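Side-chain contacts in monosaccharide ABC transporter substrate-binding protein, CUT2 family (Bradyrhizobium sp., PDB 4YHS), which probably captures a sugar or a related small solute in the periplasm and delivers it to a membrane-bound ABC importer: residues 107-110 and 111-115; 276-279 and 280-284; 299-302 and 303-307. One frame throughout, in Å; residues are numbered along the deposited sequence.

Overall arrangement
All three contacts are local, made between neighbours on or next to a helix. Contact 3 is the most buried of the three: the start of helix 299-314 packs through apolar branches, and its one arginine pairs with Glu-83 of helix 71-87, outside the contact. Contact 1, a late part of helix 102-115 in the same lobe, is two-faced, with a disulfide and aliphatic groups inward and acidic groups with water outward; its centre lies about 22 Å from that of contact 3. Contact 2 differs in kind, for there a loop caps a new helix. It lies across the chain's centre from contact 1, yet touches contact 3, where Met-299 CE packs on Met-278 O.

Contact 1 (107-110 and 111-115)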
ATOM      1  N   SER A 107      19.492  14.373   4.151  0.50 23.28           N
ATOM      2  CA  SER A 107      20.878  14.169   4.563  0.50 23.78           C
ATOM      3  C   SER A 107      21.283  12.690   4.455  0.50 24.34           C
ATOM      4  O   SER A 107      22.406  12.385   4.049  0.50 25.00           O
ATOM      5  CB  SER A 107      21.111  14.687   5.994  0.50 25.65           C
ATOM      6  OG  SER A 107      20.178  14.158   6.917  0.50 25.98           O
ATOM      7  N   GLN A 108      20.375  11.779   4.799  1.00 23.85           N
ATOM      8  CA  GLN A 108      20.674  10.342   4.731  1.00 20.67           C
ATOM      9  C   GLN A 108      20.916   9.884   3.284  1.00 31.36           C
ATOM     10  O   GLN A 108      21.836   9.096   3.015  1.00 22.61           O
ATOM     11  CB  GLN A 108      19.543   9.521   5.361  1.00 18.95           C
ATOM     12  CG  GLN A 108      19.500   9.571   6.862  1.00 20.15           C
ATOM     13  CD  GLN A 108      18.355   8.757   7.431  1.00 20.61           C
ATOM     14  OE1 GLN A 108      17.225   8.820   6.944  1.00 22.74           O
ATOM     15  NE2 GLN A 108      18.641   7.997   8.486  1.00 24.05           N
ATOM     16  N   ILE A 109      20.097  10.376   2.358  1.00 20.97           N
ATOM     17  CA  ILE A 109      20.313  10.142   0.924  1.00 22.04           C
ATOM     18  C   ILE A 109      21.620  10.790   0.427  1.00 23.85           C
ATOM     19  O   ILE A 109      22.420  10.148  -0.262  1.00 24.45           O
ATOM     20  CB  ILE A 109      19.103  10.678   0.078  1.00 20.84           C
ATOM     21  CG1 ILE A 109      17.864   9.816   0.334  1.00 16.49           C
ATOM     22  CG2 ILE A 109      19.442  10.736  -1.404  1.00 29.87           C
ATOM     23  CD1 ILE A 109      16.508  10.473  -0.073  1.00 21.78           C
ATOM     24  N   GLU A 110      21.842  12.057   0.757  1.00 23.92           N
ATOM     25  CA  GLU A 110      23.089  12.712   0.364  1.00 21.22           C
ATOM     26  C   GLU A 110      24.281  11.888   0.860  1.00 21.17           C
ATOM     27  O   GLU A 110      25.248  11.658   0.129  1.00 25.57           O
ATOM     28  CB  GLU A 110      23.180  14.122   0.922  1.00 25.13           C
ATOM     29  CG  GLU A 110      22.314  15.137   0.221  1.00 30.38           C
ATOM     30  CD  GLU A 110      22.357  16.495   0.869  1.00 36.18           C
ATOM     31  OE1 GLU A 110      22.514  16.586   2.114  1.00 32.52           O
ATOM     32  OE2 GLU A 110      22.242  17.476   0.117  1.00 37.74           O
ATOM     33  N   ASP A 111      24.188  11.447   2.109  1.00 20.85           N
ATOM     34  CA  ASP A 111      25.280  10.704   2.719  1.00 22.25           C
ATOM     35  C   ASP A 111      25.476   9.333   2.058  1.00 20.86           C
ATOM     36  O   ASP A 111      26.624   8.919   1.867  1.00 23.51           O
ATOM     37  CB  ASP A 111      25.034  10.549   4.218  1.00 23.80           C
ATOM     38  CG  ASP A 111      25.135  11.867   4.977  1.00 26.94           C
ATOM     39  OD1 ASP A 111      25.592  12.891   4.420  1.00 29.36           O
ATOM     40  OD2 ASP A 111      24.774  11.863   6.160  1.00 24.87           O
ATOM     41  N   CYS A 112      24.411   8.629   1.689  1.00 19.97           N
ATOM     42  CA  CYS A 112      24.611   7.263   1.169  1.00 19.83           C
ATOM     43  C   CYS A 112      25.196   7.401  -0.236  1.00 24.35           C
ATOM     44  O   CYS A 112      26.010   6.571  -0.653  1.00 27.03           O
ATOM     45  CB  CYS A 112      23.332   6.401   1.203  1.00 30.79           C
ATOM     46  SG  CYS A 112      22.074   6.725  -0.019  1.00 30.57           S
ATOM     47  N   VAL A 113      24.847   8.474  -0.939  1.00 24.38           N
ATOM     48  CA  VAL A 113      25.425   8.711  -2.265  1.00 22.99           C
ATOM     49  C   VAL A 113      26.904   9.125  -2.166  1.00 22.67           C
ATOM     50  O   VAL A 113      27.745   8.681  -2.961  1.00 23.77           O
ATOM     51  CB  VAL A 113      24.653   9.782  -3.038  1.00 25.24           C
ATOM     52  CG1 VAL A 113      25.380  10.096  -4.368  1.00 23.82           C
ATOM     53  CG2 VAL A 113      23.230   9.293  -3.283  1.00 20.06           C
ATOM     54  N   ALA A 114      27.224   9.988  -1.207  1.00 23.06           N
ATOM     55  CA  ALA A 114      28.608  10.430  -1.026  1.00 24.79           C
ATOM     56  C   ALA A 114      29.502   9.260  -0.604  1.00 25.20           C
ATOM     57  O   ALA A 114      30.659   9.169  -0.997  1.00 26.63           O
ATOM     58  CB  ALA A 114      28.681  11.546  -0.004  1.00 26.14           C
ATOM     59  N   SER A 115      28.941   8.338   0.163  1.00 24.08           N
ATOM     60  CA  SER A 115      29.707   7.185   0.623  1.00 30.75           C
ATOM     61  C   SER A 115      29.987   6.206  -0.509  1.00 25.98           C
ATOM     62  O   SER A 115      30.969   5.460  -0.470  1.00 26.31           O
ATOM     63  CB  SER A 115      28.967   6.476   1.757  1.00 30.40           C
ATOM     64  OG  SER A 115      29.082   7.229   2.950  1.00 34.82           O
TER
HETATM   65  O   HOH W   1      24.817  15.605   3.974  1.00 32.19           O
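Asp-111 lays its carboxylate flat across the carbonyl oxygen of Ser-107, one turn back: Ser-107 O sits straight over the carboxyl carbon, 2.9 Å from Asp-111 CG. Asp-111 N also donates to Ser-107 O, at 2.8 Å. CG of Asp-111 lies beside its own backbone N (chi1 -68°), which folds the acid back toward that carbonyl. Glu-110 reaches out as an extended chain, and the two carboxylates do not touch; a water spans them, donating to Glu-110 OE1 at 3.1 Å and to Asp-111 OD1 at 2.9 Å. That bridge probably eases the repulsion between the two like charges.

Helix 102-115 is the connection of a beta-alpha-beta crossover from strand 90-95 to strand 119-122, the two strands that flank strand 60-65. Cys-112 on its inner side is tied to Cys-62 of that central strand by a disulfide. Cys-112 SG, set between the backbone N and the carbonyl carbon (chi1 75°), lies 3.4 Å from Ile-109 O. Val-113 sets a methyl against the same carbonyl, Val-113 CG2 lying 3.2 Å from Ile-109 O, while Val-113 N is hydrogen-bonded to that oxygen. The isoleucine and valine side chains meet only loosely, CG2 of Ile-109 to CG2 of Val-113 at 4.5 Å, and both also pack against Ile-137 of helix 131-138.

Contact 2 (276-279 and 280-284); sequences FYMT and PGVYE
The backbone passes from the extended residues Met-278 and Thr-279 into a helix at Pro-280, and the first turn closes with Tyr-283 N bonded to Thr-279 O at 2.9 Å.

Thr-279 is the N-cap and carries the contact. Its hydroxyl stands between the backbone N and the carbonyl carbon (chi1 64°), and from there Thr-279 OG1 reaches over the N-terminal end of the helix to accept from Val-282 N at 3.0 Å in a fairly straight bond (165° at the hydrogen). The hydroxyl is also hydrogen-bonded to Glu-256 OE1 of helix 252-264, so two bonds fix its rotation. The threonine and valine side chains meet at about a right angle, with Val-282 CG2 only 3.2 Å from Thr-279 OG1. Pro-280, in the first turn, has no N-H to be satisfied; its ring presses back on the cap, Pro-280 CD lying 3.4 Å from Thr-279 CB, a tight fit.

Met-278, present as selenomethionine, curls round at chi2 and chi3 and brings its selenium in beside the helix. There Met-278 SE lies 4.1 Å from Val-282 CG1 and 4.0 Å from Tyr-283 CB, at the edge of the tyrosine ring and near its plane. Met-278 and Val-282 also share Ala-294 of strand 293-296 as a neighbour.

Tyr-277, just upstream, has its side chain about 3 Å from a bound Bis-Tris molecule. This is a side-chain N-cap at a strand-to-helix turn: the loop leaving strand 272-275 starts helix 280-287 and, through Tyr-277, lines the pocket of what is probably the solute-binding cleft.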
ATOM      1  N   PHE A 276     -10.307  -0.325   3.725  1.00 12.95           N
ATOM      2  CA  PHE A 276      -9.831  -0.131   2.348  1.00 16.82           C
ATOM      3  C   PHE A 276      -8.305  -0.226   2.248  1.00 14.84           C
ATOM      4  O   PHE A 276      -7.724   0.099   1.205  1.00 14.36           O
ATOM      5  CB  PHE A 276     -10.334   1.194   1.724  1.00 16.68           C
ATOM      6  CG  PHE A 276      -9.859   2.454   2.399  1.00 17.28           C
ATOM      7  CD1 PHE A 276      -8.682   3.082   2.000  1.00 17.04           C
ATOM      8  CD2 PHE A 276     -10.642   3.064   3.366  1.00 15.96           C
ATOM      9  CE1 PHE A 276      -8.264   4.286   2.596  1.00 15.55           C
ATOM     10  CE2 PHE A 276     -10.248   4.259   3.941  1.00 14.80           C
ATOM     11  CZ  PHE A 276      -9.056   4.869   3.566  1.00 16.18           C
ATOM     12  N   TYR A 277      -7.692  -0.789   3.280  1.00 14.99           N
ATOM     13  CA  TYR A 277      -6.271  -1.146   3.190  1.00 15.38           C
ATOM     14  C   TYR A 277      -5.918  -2.205   4.263  1.00 18.25           C
ATOM     15  O   TYR A 277      -6.741  -2.552   5.131  1.00 18.43           O
ATOM     16  CB  TYR A 277      -5.375   0.128   3.268  1.00 14.27           C
ATOM     17  CG  TYR A 277      -5.375   0.919   4.553  1.00 13.08           C
ATOM     18  CD1 TYR A 277      -4.457   0.634   5.571  1.00 18.91           C
ATOM     19  CD2 TYR A 277      -6.245   1.981   4.741  1.00 12.04           C
ATOM     20  CE1 TYR A 277      -4.437   1.353   6.734  1.00 17.43           C
ATOM     21  CE2 TYR A 277      -6.245   2.701   5.922  1.00 17.59           C
ATOM     22  CZ  TYR A 277      -5.335   2.398   6.908  1.00 22.88           C
ATOM     23  OH  TYR A 277      -5.334   3.107   8.084  1.00 23.32           O
HETATM   24  N   MSE A 278      -4.711  -2.771   4.160  1.00 13.44           N
HETATM   25  CA  MSE A 278      -4.353  -3.969   4.924  1.00 16.03           C
HETATM   26  C   MSE A 278      -3.364  -3.689   6.046  1.00 23.62           C
HETATM   27  O   MSE A 278      -2.400  -2.938   5.848  1.00 19.66           O
HETATM   28  CB  MSE A 278      -3.744  -5.013   3.976  1.00 19.22           C
HETATM   29  CG  MSE A 278      -3.362  -6.315   4.634  1.00 17.43           C
HETATM   30 SE   MSE A 278      -4.935  -7.275   5.365  1.00 26.03          SE
HETATM   31  CE  MSE A 278      -5.943  -7.555   3.719  1.00 15.23           C
ATOM     32  N   THR A 279      -3.622  -4.305   7.203  1.00 14.70           N
ATOM     33  CA  THR A 279      -2.758  -4.225   8.401  1.00 13.12           C
ATOM     34  C   THR A 279      -2.779  -5.589   9.065  1.00 13.49           C
ATOM     35  O   THR A 279      -3.671  -6.381   8.777  1.00 14.30           O
ATOM     36  CB  THR A 279      -3.239  -3.232   9.424  1.00 16.53           C
ATOM     37  OG1 THR A 279      -4.507  -3.663   9.911  1.00 16.06           O
ATOM     38  CG2 THR A 279      -3.340  -1.814   8.849  1.00 18.08           C
ATOM     39  N   PRO A 280      -1.825  -5.864   9.968  1.00 14.12           N
ATOM     40  CA  PRO A 280      -1.921  -7.148  10.676  1.00 13.30           C
ATOM     41  C   PRO A 280      -3.237  -7.316  11.461  1.00 15.71           C
ATOM     42  O   PRO A 280      -3.777  -8.429  11.488  1.00 15.10           O
ATOM     43  CB  PRO A 280      -0.696  -7.120  11.603  1.00 17.72           C
ATOM     44  CG  PRO A 280       0.302  -6.303  10.846  1.00 18.40           C
ATOM     45  CD  PRO A 280      -0.538  -5.197  10.224  1.00 17.30           C
ATOM     46  N   GLY A 281      -3.734  -6.250  12.075  1.00 15.87           N
ATOM     47  CA  GLY A 281      -4.976  -6.305  12.834  1.00 19.99           C
ATOM     48  C   GLY A 281      -6.167  -6.633  11.938  1.00 14.70           C
ATOM     49  O   GLY A 281      -7.028  -7.435  12.285  1.00 17.39           O
ATOM     50  N   VAL A 282      -6.211  -6.031  10.755  1.00 15.13           N
ATOM     51  CA  VAL A 282      -7.272  -6.346   9.806  1.00 12.89           C
ATOM     52  C   VAL A 282      -7.160  -7.805   9.316  1.00 15.96           C
ATOM     53  O   VAL A 282      -8.150  -8.537   9.257  1.00 14.23           O
ATOM     54  CB  VAL A 282      -7.252  -5.385   8.619  1.00 15.50           C
ATOM     55  CG1 VAL A 282      -8.215  -5.855   7.473  1.00 22.64           C
ATOM     56  CG2 VAL A 282      -7.622  -3.978   9.088  1.00 14.90           C
ATOM     57  N   TYR A 283      -5.939  -8.246   9.048  1.00 16.24           N
ATOM     58  CA  TYR A 283      -5.670  -9.621   8.607  1.00 15.66           C
ATOM     59  C   TYR A 283      -6.181 -10.617   9.653  1.00 15.09           C
ATOM     60  O   TYR A 283      -6.882 -11.575   9.329  1.00 15.65           O
ATOM     61  CB  TYR A 283      -4.159  -9.765   8.349  1.00 16.55           C
ATOM     62  CG  TYR A 283      -3.701 -11.061   7.710  1.00 14.71           C
ATOM     63  CD1 TYR A 283      -3.667 -11.212   6.331  1.00 17.10           C
ATOM     64  CD2 TYR A 283      -3.279 -12.113   8.483  1.00 17.61           C
ATOM     65  CE1 TYR A 283      -3.229 -12.414   5.753  1.00 17.60           C
ATOM     66  CE2 TYR A 283      -2.839 -13.287   7.917  1.00 24.34           C
ATOM     67  CZ  TYR A 283      -2.799 -13.422   6.558  1.00 20.14           C
ATOM     68  OH  TYR A 283      -2.381 -14.624   6.027  1.00 26.26           O
ATOM     69  N   GLU A 284      -5.839 -10.395  10.915  1.00 18.07           N
ATOM     70  CA  GLU A 284      -6.229 -11.330  11.953  1.00 15.90           C
ATOM     71  C   GLU A 284      -7.752 -11.334  12.076  1.00 12.31           C
ATOM     72  O   GLU A 284      -8.376 -12.380  12.253  1.00 15.70           O
ATOM     73  CB  GLU A 284      -5.568 -10.967  13.281  1.00 16.48           C
ATOM     74  CG  GLU A 284      -6.027 -11.796  14.453  1.00 24.68           C
ATOM     75  CD  GLU A 284      -5.630 -13.289  14.358  1.00 34.24           C
ATOM     76  OE1 GLU A 284      -4.805 -13.671  13.502  1.00 30.77           O
ATOM     77  OE2 GLU A 284      -6.164 -14.091  15.150  1.00 36.05           O
TER

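Contact 3 (299-302 and 303-307)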
HETATM    1  N   MSE A 299       2.388  -4.727  -0.414  1.00 12.30           N
HETATM    2  CA  MSE A 299       3.495  -3.774  -0.214  1.00 13.68           C
HETATM    3  C   MSE A 299       4.857  -4.447  -0.138  1.00 10.98           C
HETATM    4  O   MSE A 299       5.874  -3.848  -0.490  1.00 12.80           O
HETATM    5  CB  MSE A 299       3.265  -2.915   1.042  1.00 12.28           C
HETATM    6  CG  MSE A 299       3.784  -3.409   2.382  1.00 12.85           C
HETATM    7 SE   MSE A 299       2.808  -4.971   3.056  1.00 21.74          SE
HETATM    8  CE  MSE A 299       1.162  -4.137   3.780  1.00 14.06           C
ATOM      9  N   VAL A 300       4.887  -5.695   0.292  1.00 12.75           N
ATOM     10  CA  VAL A 300       6.134  -6.462   0.245  1.00 12.41           C
ATOM     11  C   VAL A 300       6.683  -6.545  -1.197  1.00 10.82           C
ATOM     12  O   VAL A 300       7.878  -6.293  -1.457  1.00 12.37           O
ATOM     13  CB  VAL A 300       5.944  -7.897   0.785  1.00 12.54           C
ATOM     14  CG1 VAL A 300       7.213  -8.676   0.662  1.00 10.84           C
ATOM     15  CG2 VAL A 300       5.481  -7.914   2.232  1.00 10.62           C
ATOM     16  N   ILE A 301       5.790  -6.891  -2.113  1.00 14.53           N
ATOM     17  CA  ILE A 301       6.094  -6.997  -3.529  1.00 15.86           C
ATOM     18  C   ILE A 301       6.463  -5.633  -4.154  1.00 10.94           C
ATOM     19  O   ILE A 301       7.297  -5.583  -5.057  1.00 14.50           O
ATOM     20  CB  ILE A 301       4.906  -7.628  -4.312  1.00 12.60           C
ATOM     21  CG1 ILE A 301       4.475  -8.997  -3.705  1.00 11.36           C
ATOM     22  CG2 ILE A 301       5.287  -7.805  -5.767  1.00 15.20           C
ATOM     23  CD1 ILE A 301       5.600 -10.042  -3.549  1.00 15.96           C
ATOM     24  N   GLN A 302       5.855  -4.526  -3.691  1.00 11.40           N
ATOM     25  CA  GLN A 302       6.320  -3.200  -4.094  1.00 10.82           C
ATOM     26  C   GLN A 302       7.801  -3.036  -3.761  1.00 12.65           C
ATOM     27  O   GLN A 302       8.570  -2.560  -4.605  1.00 12.79           O
ATOM     28  CB  GLN A 302       5.488  -2.112  -3.438  1.00 12.08           C
ATOM     29  CG  GLN A 302       4.086  -2.045  -4.021  1.00 11.95           C
ATOM     30  CD  GLN A 302       3.213  -1.050  -3.308  1.00 13.17           C
ATOM     31  OE1 GLN A 302       3.577   0.122  -3.161  1.00 13.49           O
ATOM     32  NE2 GLN A 302       2.053  -1.507  -2.829  1.00 11.96           N
ATOM     33  N   GLY A 303       8.212  -3.476  -2.576  1.00 13.63           N
ATOM     34  CA  GLY A 303       9.616  -3.487  -2.214  1.00 15.49           C
ATOM     35  C   GLY A 303      10.470  -4.359  -3.127  1.00 12.14           C
ATOM     36  O   GLY A 303      11.508  -3.902  -3.637  1.00 11.88           O
ATOM     37  N   ARG A 304      10.059  -5.602  -3.339  1.00 11.87           N
ATOM     38  CA  ARG A 304      10.794  -6.489  -4.265  1.00 11.48           C
ATOM     39  C   ARG A 304      10.941  -5.915  -5.692  1.00 14.80           C
ATOM     40  O   ARG A 304      12.003  -6.013  -6.279  1.00 14.68           O
ATOM     41  CB  ARG A 304      10.104  -7.857  -4.381  1.00 15.11           C
ATOM     42  CG  ARG A 304       9.956  -8.668  -3.095  1.00 15.91           C
ATOM     43  CD  ARG A 304       9.509 -10.081  -3.432  1.00 15.53           C
ATOM     44  NE  ARG A 304       9.384 -10.978  -2.254  1.00 16.55           N
ATOM     45  CZ  ARG A 304      10.352 -11.790  -1.828  1.00 14.96           C
ATOM     46  NH1 ARG A 304      11.541 -11.808  -2.444  1.00 18.57           N
ATOM     47  NH2 ARG A 304      10.143 -12.616  -0.790  1.00 18.44           N
ATOM     48  N   ILE A 305       9.852  -5.378  -6.255  1.00 11.58           N
ATOM     49  CA  ILE A 305       9.876  -4.832  -7.603  1.00 13.86           C
ATOM     50  C   ILE A 305      10.858  -3.669  -7.713  1.00 15.25           C
ATOM     51  O   ILE A 305      11.573  -3.569  -8.702  1.00 13.50           O
ATOM     52  CB  ILE A 305       8.461  -4.387  -8.058  1.00 12.82           C
ATOM     53  CG1 ILE A 305       7.650  -5.647  -8.397  1.00 18.96           C
ATOM     54  CG2 ILE A 305       8.524  -3.465  -9.309  1.00 13.65           C
ATOM     55  CD1 ILE A 305       6.213  -5.419  -8.631  1.00 15.59           C
ATOM     56  N   ALA A 306      10.902  -2.796  -6.705  1.00 14.65           N
ATOM     57  CA  ALA A 306      11.854  -1.678  -6.712  1.00 13.51           C
ATOM     58  C   ALA A 306      13.300  -2.162  -6.827  1.00 15.57           C
ATOM     59  O   ALA A 306      14.098  -1.594  -7.556  1.00 14.97           O
ATOM     60  CB  ALA A 306      11.703  -0.849  -5.445  1.00 15.24           C
ATOM     61  N   VAL A 307      13.631  -3.213  -6.089  1.00 13.26           N
ATOM     62  CA  VAL A 307      14.965  -3.775  -6.156  1.00 14.02           C
ATOM     63  C   VAL A 307      15.215  -4.358  -7.541  1.00 21.69           C
ATOM     64  O   VAL A 307      16.261  -4.083  -8.154  1.00 17.66           O
ATOM     65  CB  VAL A 307      15.186  -4.858  -5.084  1.00 16.69           C
ATOM     66  CG1 VAL A 307      16.516  -5.627  -5.302  1.00 19.66           C
ATOM     67  CG2 VAL A 307      15.165  -4.228  -3.702  1.00 17.11           C
TER
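Ile-301 lays its CD1 methyl against the aliphatic part of Arg-304, 3.9 Å from Arg-304 CD and at the edge of the guanidinium, near its plane. A bend at chi2 (-54°) folds that methyl over toward the arginine, whose chain runs extended from CG to NE. The far end is held by a salt bridge from Arg-304 NH1 to Glu-83 of helix 71-87, so the charge is met at the tip while the stem lies on hydrocarbon.

The other branch of Ile-301 serves the next turn: Ile-301 CG2 meets Ile-305 CD1 at 3.8 Å, the two side chains crossing at a slant. Ile-305 also settles on a carbonyl, its CG1 3.4 Å from Ile-301 O, the oxygen that accepts Ile-305 N at 2.8 Å. With both branches of Ile-301 gone, as in an alanine here, a gap is likely to open beside Ile-305 and the stem of Arg-304 to lose part of its support.

On another side of the helix Gln-302 O accepts from Ala-306 N at 3.1 Å and is hydrogen-bonded to Ser-160 OG, while Gln-302 NE2 is bonded to Asp-297 O just ahead of the helix. Ala-306 and Gln-302 both pack on Leu-147 of strand 144-147. Helix 299-314 thus lies against the mixed sheet of its alpha/beta lobe, as helices do in periplasmic sugar-binding proteins, with helix 71-87 alongside.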